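Local coordinates for transcriptional activator, putative, Baf family (Campylobacter jejuni, PDB 2NRH), which probably catalyses the ATP-dependent phosphorylation of pantothenate, the first step of coenzyme A biosynthesis, as a homodimeric type III pantothenate kinase, at residues 88-93 and 169-174; 96-101 and 108-113; 78-83 and 193-198; 6-11 and 38-43. The protein carries 2 engineered substitutions. All blocks are in the same frame, centred on the assembly; numbering follows the deposited sequence.

Interaction 1 of 4, residues 88-93 and 169-174; sequences VVVDAG and KKLYFT
Five backbone hydrogen bonds join 88-93 to 169-174, and use the amides and carbonyls of alternate residues. V88 N donates to K170 O, and V88 O accepts from Y172 N at 2.8 Å with an almost straight N-H...O angle of 173°. Y172 O in turn accepts from V90 N, whose own carbonyl takes T174 N. The ladder closes with A92 N reaching T174 O at 3.0 Å, the donor lying above the carbonyl plane. V88 O and V90 O each receive a second, softer contact from a CA-H, that of L171 and of F173. V89 and D91 turn their backbone groups the other way, to D99 and T97, while L171 and F173 bond to I189 and D191. On the apolar face V90 lies alongside F173, its CG1 3.5 Å from CE1 and its CG2 over the ring, and L171 CD2 meets V88 CG1 at 3.8 Å; I162 of helix 146-165 covers this layer. On the other face T174 CG2 touches D91 OD1 at 3.6 Å, whereas T174 OG1 is bonded to D191 O. D91 is a predicted potassium ligand. Strand order 3-2-1-4-5, with 87-92 parallel to 171-174 and antiparallel to 95-102, matches ASKHA domains.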
loop_
_atom_site.group_PDB
_atom_site.type_symbol
_atom_site.label_atom_id
_atom_site.label_comp_id
_atom_site.label_asym_id
_atom_site.label_seq_id
_atom_site.Cartn_x
_atom_site.Cartn_y
_atom_site.Cartn_z
ATOM N N VAL B 88 17.597 4.155 -9.769
ATOM C CA VAL B 88 16.510 3.486 -9.111
ATOM C C VAL B 88 15.525 3.192 -10.205
ATOM O O VAL B 88 15.163 4.087 -10.949
ATOM C CB VAL B 88 15.903 4.300 -7.970
ATOM C CG1 VAL B 88 14.594 3.627 -7.470
ATOM C CG2 VAL B 88 16.905 4.393 -6.854
ATOM N N VAL B 89 15.174 1.899 -10.321
ATOM C CA VAL B 89 14.182 1.392 -11.275
ATOM C C VAL B 89 12.831 1.053 -10.627
ATOM O O VAL B 89 12.761 0.292 -9.703
ATOM C CB VAL B 89 14.715 0.230 -12.087
ATOM C CG1 VAL B 89 13.716 -0.123 -13.203
ATOM C CG2 VAL B 89 16.055 0.590 -12.705
ATOM N N VAL B 90 11.773 1.679 -11.152
ATOM C CA VAL B 90 10.396 1.594 -10.650
ATOM C C VAL B 90 9.543 1.109 -11.799
ATOM O O VAL B 90 9.491 1.752 -12.827
ATOM C CB VAL B 90 9.889 2.961 -10.093
ATOM C CG1 VAL B 90 8.493 2.813 -9.361
ATOM C CG2 VAL B 90 10.891 3.531 -9.069
ATOM N N ASP B 91 8.949 -0.077 -11.649
ATOM C CA ASP B 91 7.981 -0.612 -12.601
ATOM C C ASP B 91 6.628 -0.569 -11.891
ATOM O O ASP B 91 6.346 -1.327 -10.923
ATOM C CB ASP B 91 8.324 -2.037 -12.990
ATOM C CG ASP B 91 7.491 -2.556 -14.152
ATOM O OD1 ASP B 91 6.655 -1.808 -14.706
ATOM O OD2 ASP B 91 7.689 -3.751 -14.547
ATOM N N ALA B 92 5.797 0.334 -12.384
ATOM C CA ALA B 92 4.507 0.627 -11.789
ATOM C C ALA B 92 3.361 0.059 -12.675
ATOM O O ALA B 92 2.885 0.701 -13.622
ATOM C CB ALA B 92 4.382 2.122 -11.524
ATOM N N GLY B 93 2.975 -1.180 -12.356
ATOM C CA GLY B 93 1.815 -1.850 -12.962
ATOM C C GLY B 93 0.936 -2.403 -11.852
ATOM O O GLY B 93 0.597 -1.687 -10.902
ATOM N N LYS B 169 20.953 9.771 -7.055
ATOM C CA LYS B 169 20.682 8.664 -7.986
ATOM C C LYS B 169 19.568 9.042 -8.959
ATOM O O LYS B 169 18.556 9.565 -8.537
ATOM C CB LYS B 169 20.232 7.428 -7.205
ATOM C CG LYS B 169 21.272 6.389 -6.940
ATOM C CD LYS B 169 20.973 5.698 -5.626
ATOM C CE LYS B 169 21.841 4.464 -5.515
ATOM N NZ LYS B 169 21.993 3.893 -6.924
ATOM N N LYS B 170 19.736 8.734 -10.236
ATOM C CA LYS B 170 18.711 8.988 -11.254
ATOM C C LYS B 170 17.606 7.956 -11.098
ATOM O O LYS B 170 17.882 6.840 -10.625
ATOM C CB LYS B 170 19.288 8.883 -12.690
ATOM C CG LYS B 170 20.752 9.438 -12.929
ATOM C CD LYS B 170 20.782 10.863 -13.566
ATOM C CE LYS B 170 22.229 11.362 -13.906
ATOM N NZ LYS B 170 22.642 11.224 -15.355
ATOM N N LEU B 171 16.378 8.337 -11.482
ATOM C CA LEU B 171 15.211 7.457 -11.495
ATOM C C LEU B 171 14.820 7.103 -12.891
ATOM O O LEU B 171 14.789 7.968 -13.765
ATOM C CB LEU B 171 14.010 8.127 -10.893
ATOM C CG LEU B 171 13.864 8.076 -9.396
ATOM C CD1 LEU B 171 12.985 9.229 -8.958
ATOM C CD2 LEU B 171 13.252 6.773 -9.063
ATOM N N TYR B 172 14.518 5.820 -13.098
ATOM C CA TYR B 172 13.928 5.382 -14.320
ATOM C C TYR B 172 12.568 4.784 -13.932
ATOM O O TYR B 172 12.439 4.191 -12.833
ATOM C CB TYR B 172 14.858 4.390 -14.993
ATOM C CG TYR B 172 16.253 4.972 -15.247
ATOM C CD1 TYR B 172 16.573 5.506 -16.489
ATOM C CD2 TYR B 172 17.221 5.016 -14.238
ATOM C CE1 TYR B 172 17.776 6.011 -16.735
ATOM C CE2 TYR B 172 18.451 5.541 -14.468
ATOM C CZ TYR B 172 18.721 6.050 -15.725
ATOM O OH TYR B 172 19.946 6.580 -16.029
ATOM N N PHE B 173 11.569 4.997 -14.798
ATOM C CA PHE B 173 10.205 4.616 -14.526
ATOM C C PHE B 173 9.690 3.902 -15.743
ATOM O O PHE B 173 10.101 4.227 -16.859
ATOM C CB PHE B 173 9.295 5.839 -14.278
ATOM C CG PHE B 173 9.235 6.278 -12.857
ATOM C CD1 PHE B 173 8.323 5.711 -11.975
ATOM C CD2 PHE B 173 10.081 7.272 -12.397
ATOM C CE1 PHE B 173 8.274 6.119 -10.615
ATOM C CE2 PHE B 173 10.033 7.679 -11.080
ATOM C CZ PHE B 173 9.111 7.095 -10.176
ATOM N N THR B 174 8.807 2.923 -15.513
ATOM C CA THR B 174 8.195 2.145 -16.612
ATOM C C THR B 174 6.874 1.603 -16.130
ATOM O O THR B 174 6.513 1.789 -14.960
ATOM C CB THR B 174 9.152 0.994 -17.204
ATOM O OG1 THR B 174 8.621 0.480 -18.433
ATOM C CG2 THR B 174 9.410 -0.151 -16.223
#

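Interaction 2 of 4, residues 96-101 and 108-113; sequences ITIDII and GGFILP
F110 and I98 form the centre of this antiparallel beta hairpin of the second ASKHA sheet, whose strand 105-113 is outermost within its own chain. F110 CG takes the crowded position between its backbone N and carbonyl carbon (chi1 56°), which brings the ring across I98. I98 CB lies over one face, 4.0 Å from the ring centroid, and its CD1 reaches F110 CE1 at 3.5 Å. The same CD1 touches L112 CD2, and I96 CB packs on L112 CB, so I96, I98, F110 and L112 form one apolar layer. Behind it, paired bonds fix the register: I98 N to F110 O at 2.7 Å with F110 N returning to I98 O, and likewise I96 with L112. Further out, L161 of helix 146-165 packs on F110 and L112, while Y152 of the second subunit meets the F110 ring and G109 makes backbone hydrogen bonds to that subunit. On the other face T97 CG2 lies beside I111 CG1. D99 OD1 is held by H106 NE2 and by a salt bridge to R77, a predicted substrate-binding residue. Beside it the strands draw close, as G109 has no CB to meet D99, whose OD1 lies 3.5 Å from G109 CA.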
loop_
_atom_site.group_PDB
_atom_site.type_symbol
_atom_site.label_atom_id
_atom_site.label_comp_id
_atom_site.label_asym_id
_atom_site.label_seq_id
_atom_site.Cartn_x
_atom_site.Cartn_y
_atom_site.Cartn_z
ATOM N N ILE B 96 4.012 -2.523 -7.797
ATOM C CA ILE B 96 5.045 -1.495 -7.921
ATOM C C ILE B 96 6.333 -2.109 -7.315
ATOM O O ILE B 96 6.380 -2.453 -6.150
ATOM C CB ILE B 96 4.590 -0.204 -7.192
ATOM C CG1 ILE B 96 3.434 0.430 -7.983
ATOM C CG2 ILE B 96 5.724 0.821 -7.004
ATOM C CD1 ILE B 96 2.814 1.684 -7.301
ATOM N N THR B 97 7.331 -2.344 -8.153
ATOM C CA THR B 97 8.639 -2.816 -7.656
ATOM C C THR B 97 9.666 -1.707 -7.807
ATOM O O THR B 97 9.674 -1.004 -8.803
ATOM C CB THR B 97 9.086 -4.068 -8.384
ATOM O OG1 THR B 97 9.220 -3.760 -9.783
ATOM C CG2 THR B 97 8.028 -5.147 -8.176
ATOM N N ILE B 98 10.455 -1.498 -6.758
ATOM C CA ILE B 98 11.503 -0.464 -6.729
ATOM C C ILE B 98 12.843 -1.161 -6.541
ATOM O O ILE B 98 13.085 -1.810 -5.548
ATOM C CB ILE B 98 11.242 0.575 -5.597
ATOM C CG1 ILE B 98 9.907 1.280 -5.759
ATOM C CG2 ILE B 98 12.282 1.695 -5.633
ATOM C CD1 ILE B 98 8.790 0.756 -4.927
ATOM N N ASP B 99 13.713 -1.070 -7.516
ATOM C CA ASP B 99 15.037 -1.730 -7.434
ATOM C C ASP B 99 16.196 -0.728 -7.514
ATOM O O ASP B 99 16.167 0.262 -8.262
ATOM C CB ASP B 99 15.164 -2.788 -8.524
ATOM C CG ASP B 99 14.299 -4.037 -8.245
ATOM O OD1 ASP B 99 14.659 -4.788 -7.295
ATOM O OD2 ASP B 99 13.278 -4.247 -8.981
ATOM N N ILE B 100 17.242 -1.008 -6.762
ATOM C CA ILE B 100 18.351 -0.066 -6.664
ATOM C C ILE B 100 19.630 -0.588 -7.287
ATOM O O ILE B 100 20.151 -1.617 -6.865
ATOM C CB ILE B 100 18.567 0.416 -5.198
ATOM C CG1 ILE B 100 17.278 1.114 -4.661
ATOM C CG2 ILE B 100 19.753 1.409 -5.139
ATOM C CD1 ILE B 100 16.129 0.198 -4.302
ATOM N N ILE B 101 20.108 0.125 -8.316
ATOM C CA ILE B 101 21.337 -0.219 -9.020
ATOM C C ILE B 101 22.467 0.803 -8.739
ATOM O O ILE B 101 22.282 2.047 -8.716
ATOM C CB ILE B 101 21.100 -0.368 -10.549
ATOM C CG1 ILE B 101 19.789 -1.165 -10.845
ATOM C CG2 ILE B 101 22.329 -0.991 -11.268
ATOM C CD1 ILE B 101 19.783 -2.659 -10.434
ATOM N N GLY B 108 19.333 -4.399 -3.926
ATOM C CA GLY B 108 18.145 -4.708 -3.142
ATOM C C GLY B 108 16.985 -4.022 -3.801
ATOM O O GLY B 108 17.166 -3.311 -4.779
ATOM N N GLY B 109 15.792 -4.282 -3.311
ATOM C CA GLY B 109 14.592 -3.707 -3.924
ATOM C C GLY B 109 13.379 -4.019 -3.067
ATOM O O GLY B 109 13.459 -4.830 -2.105
ATOM N N PHE B 110 12.252 -3.396 -3.392
ATOM C CA PHE B 110 11.031 -3.676 -2.628
ATOM C C PHE B 110 9.764 -3.483 -3.418
ATOM O O PHE B 110 9.787 -2.947 -4.529
ATOM C CB PHE B 110 10.966 -2.885 -1.329
ATOM C CG PHE B 110 11.073 -1.407 -1.517
ATOM C CD1 PHE B 110 9.910 -0.610 -1.481
ATOM C CD2 PHE B 110 12.333 -0.800 -1.712
ATOM C CE1 PHE B 110 9.994 0.782 -1.665
ATOM C CE2 PHE B 110 12.440 0.601 -1.866
ATOM C CZ PHE B 110 11.274 1.413 -1.856
ATOM N N ILE B 111 8.665 -3.902 -2.794
ATOM C CA ILE B 111 7.392 -4.090 -3.491
ATOM C C ILE B 111 6.246 -3.408 -2.756
ATOM O O ILE B 111 6.114 -3.388 -1.471
ATOM C CB ILE B 111 7.051 -5.636 -3.729
ATOM C CG1 ILE B 111 8.235 -6.374 -4.334
ATOM C CG2 ILE B 111 5.756 -5.838 -4.554
ATOM C CD1 ILE B 111 8.111 -7.848 -4.176
ATOM N N LEU B 112 5.395 -2.854 -3.577
ATOM C CA LEU B 112 4.209 -2.167 -3.064
ATOM C C LEU B 112 2.989 -2.685 -3.808
ATOM O O LEU B 112 3.111 -3.113 -4.960
ATOM C CB LEU B 112 4.431 -0.682 -3.373
ATOM C CG LEU B 112 4.882 0.390 -2.368
ATOM C CD1 LEU B 112 5.686 -0.135 -1.308
ATOM C CD2 LEU B 112 5.574 1.573 -3.032
ATOM N N PRO B 113 1.789 -2.552 -3.240
ATOM C CA PRO B 113 0.696 -2.849 -4.204
ATOM C C PRO B 113 0.662 -1.861 -5.379
ATOM O O PRO B 113 1.083 -0.684 -5.232
ATOM C CB PRO B 113 -0.607 -2.707 -3.354
ATOM C CG PRO B 113 -0.162 -2.755 -1.916
ATOM C CD PRO B 113 1.243 -2.067 -1.963
#

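Interaction 3 of 4, residues 78-83 and 193-198; sequences IAACYT and LLIFRG
The end of helix 75-81 meets the first turn of helix 194-204 at close quarters, and the two helices pack between the two five-stranded sheets of the ASKHA fold. The backbones nearly touch: the CA atoms of A80 and I195 are 4.2 Å apart, and G198 CA comes within 3.3 Å of A79 O in a CA-H...O contact. Such an approach depends on G198 having no side chain, since a CB there would run into A79 O. L193 occupies the N-cap position of the second helix, and its carbonyl accepts the amide of R197.

Small side chains on 78-83 face branched ones on 193-198. A80 CB packs on I195 CG1 at 3.6 Å, while I195 CG2, anti to its backbone N, turns to A79 CB. L194 reaches over A80, its CD1 3.4 Å from the A80 carbonyl oxygen. T83 brings its methyl CG2 against R197 O at 3.5 Å and against R197 CB, with OG1 in the crowded position between N and carbonyl carbon (chi1 57°). Y82 sits beside G198, and its ring meets F64 edge-to-face and K201 in a cation-pi contact. I195 packs on D7 of one sheet and D91 of the other, residues of the predicted ATP and potassium sites. A water joins the two segments, hydrogen-bonded to A79 O, to L194 O at 2.7 Å and to T83 OG1 at 2.6 Å.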
loop_
_atom_site.group_PDB
_atom_site.type_symbol
_atom_site.label_atom_id
_atom_site.label_comp_id
_atom_site.label_asym_id
_atom_site.label_seq_id
_atom_site.Cartn_x
_atom_site.Cartn_y
_atom_site.Cartn_z
ATOM N N ILE B 78 14.766 -7.993 -13.414
ATOM C CA ILE B 78 16.099 -8.086 -13.957
ATOM C C ILE B 78 16.194 -7.345 -15.315
ATOM O O ILE B 78 17.039 -6.470 -15.483
ATOM C CB ILE B 78 16.594 -9.571 -14.059
ATOM C CG1 ILE B 78 16.902 -10.107 -12.672
ATOM C CG2 ILE B 78 17.851 -9.666 -14.958
ATOM C CD1 ILE B 78 17.084 -11.603 -12.551
ATOM N N ALA B 79 15.307 -7.695 -16.255
ATOM C CA ALA B 79 15.306 -7.119 -17.573
ATOM C C ALA B 79 15.117 -5.601 -17.568
ATOM O O ALA B 79 15.632 -4.910 -18.457
ATOM C CB ALA B 79 14.214 -7.796 -18.443
ATOM N N ALA B 80 14.356 -5.070 -16.615
ATOM C CA ALA B 80 14.165 -3.596 -16.534
ATOM C C ALA B 80 15.351 -2.886 -15.918
ATOM O O ALA B 80 15.558 -1.693 -16.199
ATOM C CB ALA B 80 12.917 -3.220 -15.767
ATOM N N CYS B 81 16.077 -3.580 -15.043
ATOM C CA CYS B 81 17.314 -3.032 -14.467
ATOM C C CYS B 81 18.512 -3.143 -15.406
ATOM O O CYS B 81 19.549 -2.529 -15.186
ATOM C CB CYS B 81 17.666 -3.715 -13.143
ATOM S SG CYS B 81 16.528 -3.255 -11.845
ATOM N N TYR B 82 18.376 -3.976 -16.412
ATOM C CA TYR B 82 19.522 -4.471 -17.117
ATOM C C TYR B 82 20.293 -3.389 -17.907
ATOM O O TYR B 82 21.517 -3.502 -18.029
ATOM C CB TYR B 82 19.096 -5.567 -18.083
ATOM C CG TYR B 82 20.215 -6.511 -18.450
ATOM C CD1 TYR B 82 20.971 -7.136 -17.457
ATOM C CD2 TYR B 82 20.522 -6.785 -19.777
ATOM C CE1 TYR B 82 21.976 -7.998 -17.760
ATOM C CE2 TYR B 82 21.547 -7.680 -20.088
ATOM C CZ TYR B 82 22.249 -8.276 -19.063
ATOM O OH TYR B 82 23.235 -9.184 -19.324
ATOM N N THR B 83 19.605 -2.397 -18.502
ATOM C CA THR B 83 20.335 -1.382 -19.309
ATOM C C THR B 83 20.804 -0.203 -18.421
ATOM O O THR B 83 21.304 0.806 -18.909
ATOM C CB THR B 83 19.511 -0.847 -20.453
ATOM O OG1 THR B 83 18.298 -0.306 -19.928
ATOM C CG2 THR B 83 19.193 -1.920 -21.410
ATOM N N LEU B 193 9.368 1.274 -22.486
ATOM C CA LEU B 193 10.013 0.098 -23.014
ATOM C C LEU B 193 11.254 -0.348 -22.257
ATOM O O LEU B 193 12.093 -1.009 -22.835
ATOM C CB LEU B 193 10.388 0.304 -24.483
ATOM C CG LEU B 193 9.388 0.850 -25.513
ATOM C CD1 LEU B 193 10.149 1.332 -26.746
ATOM C CD2 LEU B 193 8.347 -0.154 -25.938
ATOM N N LEU B 194 11.372 -0.041 -20.972
ATOM C CA LEU B 194 12.575 -0.440 -20.240
ATOM C C LEU B 194 12.978 -1.920 -20.370
ATOM O O LEU B 194 14.168 -2.257 -20.529
ATOM C CB LEU B 194 12.463 -0.111 -18.752
ATOM C CG LEU B 194 13.245 1.077 -18.277
ATOM C CD1 LEU B 194 13.496 0.903 -16.811
ATOM C CD2 LEU B 194 14.621 1.253 -19.081
ATOM N N ILE B 195 11.977 -2.782 -20.265
ATOM C CA ILE B 195 12.160 -4.209 -20.193
ATOM C C ILE B 195 12.618 -4.683 -21.561
ATOM O O ILE B 195 13.567 -5.440 -21.655
ATOM C CB ILE B 195 10.834 -4.913 -19.709
ATOM C CG1 ILE B 195 10.687 -4.749 -18.206
ATOM C CG2 ILE B 195 10.859 -6.372 -19.972
ATOM C CD1 ILE B 195 9.492 -5.470 -17.616
ATOM N N PHE B 196 11.926 -4.243 -22.612
ATOM C CA PHE B 196 12.268 -4.629 -23.984
ATOM C C PHE B 196 13.654 -4.140 -24.385
ATOM O O PHE B 196 14.262 -4.717 -25.289
ATOM C CB PHE B 196 11.244 -4.080 -24.982
ATOM C CG PHE B 196 9.971 -4.825 -25.020
ATOM C CD1 PHE B 196 9.950 -6.196 -25.271
ATOM C CD2 PHE B 196 8.764 -4.153 -24.821
ATOM C CE1 PHE B 196 8.748 -6.901 -25.298
ATOM C CE2 PHE B 196 7.544 -4.843 -24.851
ATOM C CZ PHE B 196 7.540 -6.230 -25.093
ATOM N N ARG B 197 14.127 -3.060 -23.762
ATOM C CA ARG B 197 15.518 -2.615 -23.911
ATOM C C ARG B 197 16.541 -3.590 -23.259
ATOM O O ARG B 197 17.579 -3.892 -23.846
ATOM C CB ARG B 197 15.714 -1.199 -23.341
ATOM C CG ARG B 197 14.985 -0.092 -24.093
ATOM C CD ARG B 197 15.501 1.355 -23.718
ATOM N NE ARG B 197 15.526 2.226 -24.910
ATOM C CZ ARG B 197 16.336 3.281 -25.089
ATOM N NH1 ARG B 197 17.215 3.668 -24.152
ATOM N NH2 ARG B 197 16.254 3.971 -26.221
ATOM N N GLY B 198 16.254 -4.071 -22.051
ATOM C CA GLY B 198 17.012 -5.182 -21.465
ATOM C C GLY B 198 17.051 -6.399 -22.367
ATOM O O GLY B 198 18.136 -6.958 -22.638
HETATM O O HOH W 1 16.496 -1.962 -19.112
#

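Interaction 4 of 4, residues 6-11 and 38-43; sequences CDIGNS and IFYINV. With SO4 (sulfate ion), chain D.
The side chains of strands 4-8 and 38-42 alternate between two faces: they cross obliquely where I8 meets Y40 and N42, and lie side by side where D7 meets I41. On the first face, the I8 CG1 branch, anti to the carbonyl carbon, carries CD1 to Y40 CD1 at 3.9 Å, while I8 CG2, anti to the backbone N, comes to 3.3 Å from N42 OD1. N44 N donates to N42 OD1 and so fixes that oxygen, and the methyl lies against an already bonded amide group. C6 lies on the same face, its CB 3.6 Å from I38 CG2 and close to Y40 CB, with L51 of helix 48-53 packing on I8, Y40 and N42. On the opposite face D7 and I41 point the same way. I41 CG1 sits in the crowded position between N and carbonyl carbon (chi1 67°), which sets both CG1 and CD1 4.0 Å from D7 OD1.

Between the two faces, the parallel ladder is carried by C6 and I8, with C6 N bonded to F39 O, I41 N to C6 O, and I8 N to I41 O at 2.8 Å. A last bond, V43 N to I8 O, holds the point where the strand gives way to the loop. There V43 CG2 touches G9 CA. A sulfate, probably from the crystallisation liquor, lies beside this loop through one weak bond, N10 N to its O4 at 3.2 Å; the ion is also hydrogen-bonded to S94 OG. Residues 7-11 belong to the predicted ATP site, and the sulfate is consistent with a phosphate-binding loop. D7, with the D91 side chain about 7 Å from its own, gives a cluster of carboxylates that would suit a cation beside the nucleotide phosphates.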
loop_
_atom_site.group_PDB
_atom_site.type_symbol
_atom_site.label_atom_id
_atom_site.label_comp_id
_atom_site.label_asym_id
_atom_site.label_seq_id
_atom_site.Cartn_x
_atom_site.Cartn_y
_atom_site.Cartn_z
ATOM N N CYS B 6 8.716 -10.812 -26.630
ATOM C CA CYS B 6 7.585 -11.089 -25.759
ATOM C C CYS B 6 7.971 -11.033 -24.268
ATOM O O CYS B 6 8.908 -11.716 -23.801
ATOM C CB CYS B 6 6.910 -12.432 -26.111
ATOM S SG CYS B 6 5.254 -12.538 -25.403
ATOM N N ASP B 7 7.251 -10.195 -23.524
ATOM C CA ASP B 7 7.408 -10.067 -22.069
ATOM C C ASP B 7 6.124 -10.573 -21.371
ATOM O O ASP B 7 5.089 -9.883 -21.347
ATOM C CB ASP B 7 7.787 -8.611 -21.740
ATOM C CG ASP B 7 7.371 -8.180 -20.355
ATOM O OD1 ASP B 7 7.512 -8.971 -19.429
ATOM O OD2 ASP B 7 6.907 -7.026 -20.166
ATOM N N ILE B 8 6.176 -11.803 -20.851
ATOM C CA ILE B 8 4.982 -12.500 -20.381
ATOM C C ILE B 8 4.768 -12.425 -18.850
ATOM O O ILE B 8 5.608 -12.847 -18.081
ATOM C CB ILE B 8 4.996 -13.994 -20.847
ATOM C CG1 ILE B 8 5.155 -14.082 -22.357
ATOM C CG2 ILE B 8 3.705 -14.774 -20.336
ATOM C CD1 ILE B 8 5.815 -15.397 -22.877
ATOM N N GLY B 9 3.633 -11.878 -18.432
ATOM C CA GLY B 9 3.283 -11.729 -17.042
ATOM C C GLY B 9 2.169 -12.685 -16.587
ATOM O O GLY B 9 1.746 -13.596 -17.313
ATOM N N ASN B 10 1.708 -12.458 -15.370
ATOM C CA ASN B 10 0.550 -13.122 -14.818
ATOM C C ASN B 10 -0.811 -12.704 -15.381
ATOM O O ASN B 10 -1.780 -13.453 -15.242
ATOM C CB ASN B 10 0.574 -13.009 -13.302
ATOM C CG ASN B 10 1.667 -13.892 -12.686
ATOM O OD1 ASN B 10 1.753 -15.122 -12.960
ATOM N ND2 ASN B 10 2.511 -13.287 -11.862
ATOM N N SER B 11 -0.874 -11.552 -16.054
ATOM C CA SER B 11 -2.129 -11.099 -16.646
ATOM C C SER B 11 -2.100 -10.712 -18.149
ATOM O O SER B 11 -3.132 -10.748 -18.833
ATOM C CB SER B 11 -2.659 -9.916 -15.821
ATOM O OG SER B 11 -3.064 -10.327 -14.529
ATOM N N ILE B 38 10.030 -16.075 -31.702
ATOM C CA ILE B 38 9.698 -15.148 -30.653
ATOM C C ILE B 38 10.649 -15.326 -29.463
ATOM O O ILE B 38 10.672 -16.380 -28.835
ATOM C CB ILE B 38 8.221 -15.299 -30.189
ATOM C CG1 ILE B 38 7.258 -15.045 -31.364
ATOM C CG2 ILE B 38 7.960 -14.344 -29.030
ATOM C CD1 ILE B 38 5.729 -15.382 -31.116
ATOM N N PHE B 39 11.407 -14.278 -29.159
ATOM C CA PHE B 39 12.217 -14.196 -27.934
ATOM C C PHE B 39 11.392 -13.786 -26.736
ATOM O O PHE B 39 10.554 -12.908 -26.834
ATOM C CB PHE B 39 13.369 -13.239 -28.172
ATOM C CG PHE B 39 14.226 -13.667 -29.338
ATOM C CD1 PHE B 39 15.216 -14.669 -29.165
ATOM C CD2 PHE B 39 14.000 -13.155 -30.617
ATOM C CE1 PHE B 39 16.016 -15.118 -30.244
ATOM C CE2 PHE B 39 14.803 -13.600 -31.705
ATOM C CZ PHE B 39 15.818 -14.584 -31.498
ATOM N N TYR B 40 11.569 -14.442 -25.601
ATOM C CA TYR B 40 10.694 -14.130 -24.507
ATOM C C TYR B 40 11.383 -14.138 -23.154
ATOM O O TYR B 40 12.442 -14.738 -22.999
ATOM C CB TYR B 40 9.479 -15.061 -24.531
ATOM C CG TYR B 40 9.725 -16.448 -24.019
ATOM C CD1 TYR B 40 9.476 -16.760 -22.687
ATOM C CD2 TYR B 40 10.203 -17.475 -24.868
ATOM C CE1 TYR B 40 9.688 -18.058 -22.182
ATOM C CE2 TYR B 40 10.417 -18.778 -24.375
ATOM C CZ TYR B 40 10.153 -19.064 -23.035
ATOM O OH TYR B 40 10.360 -20.327 -22.522
ATOM N N ILE B 41 10.763 -13.450 -22.194
ATOM C CA ILE B 41 10.891 -13.729 -20.743
ATOM C C ILE B 41 9.471 -13.973 -20.140
ATOM O O ILE B 41 8.443 -13.495 -20.643
ATOM C CB ILE B 41 11.586 -12.602 -20.020
ATOM C CG1 ILE B 41 10.725 -11.328 -20.031
ATOM C CG2 ILE B 41 12.992 -12.350 -20.620
ATOM C CD1 ILE B 41 11.357 -10.180 -19.310
ATOM N N ASN B 42 9.414 -14.719 -19.051
ATOM C CA ASN B 42 8.129 -15.139 -18.488
ATOM C C ASN B 42 8.217 -15.260 -16.966
ATOM O O ASN B 42 9.160 -15.843 -16.464
ATOM C CB ASN B 42 7.695 -16.474 -19.138
ATOM C CG ASN B 42 6.548 -17.113 -18.405
ATOM O OD1 ASN B 42 5.492 -16.495 -18.232
ATOM N ND2 ASN B 42 6.738 -18.359 -17.968
ATOM N N VAL B 43 7.248 -14.670 -16.256
ATOM C CA VAL B 43 7.109 -14.841 -14.798
ATOM C C VAL B 43 5.878 -15.680 -14.478
ATOM O O VAL B 43 5.616 -16.003 -13.359
ATOM C CB VAL B 43 7.029 -13.466 -13.988
ATOM C CG1 VAL B 43 8.296 -12.660 -14.172
ATOM C CG2 VAL B 43 5.748 -12.661 -14.332
HETATM S S SO4 D . 1.025 -8.454 -15.173
HETATM O O1 SO4 D . 1.401 -7.075 -14.864
HETATM O O2 SO4 D . -0.355 -8.620 -14.705
HETATM O O3 SO4 D . 1.084 -8.653 -16.614
HETATM O O4 SO4 D . 1.916 -9.404 -14.473
#

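From the N terminus, interaction 4 closes first, bringing strand 38-42 back beside strand 4-8 in the N-terminal sheet. The remaining three follow it and form a nest. Interaction 3 spans the longest loop, from helix 75-81 to helix 194-204; within it interaction 1 pairs 88-93 with 169-174, and within that interaction 2 closes the short hairpin. Interactions 1 and 2 share one sheet, in which strands 87-92 and 95-102 are neighbours. Interaction 3 lies between the two sheets: L194 packs on V89, C81 on D99 and I101 of interaction 2, and I195 on I41 and D7. Interactions 1 and 4 do not touch, their nearest atoms being about 7 Å apart, with D7 and D91 on the facing strand ends.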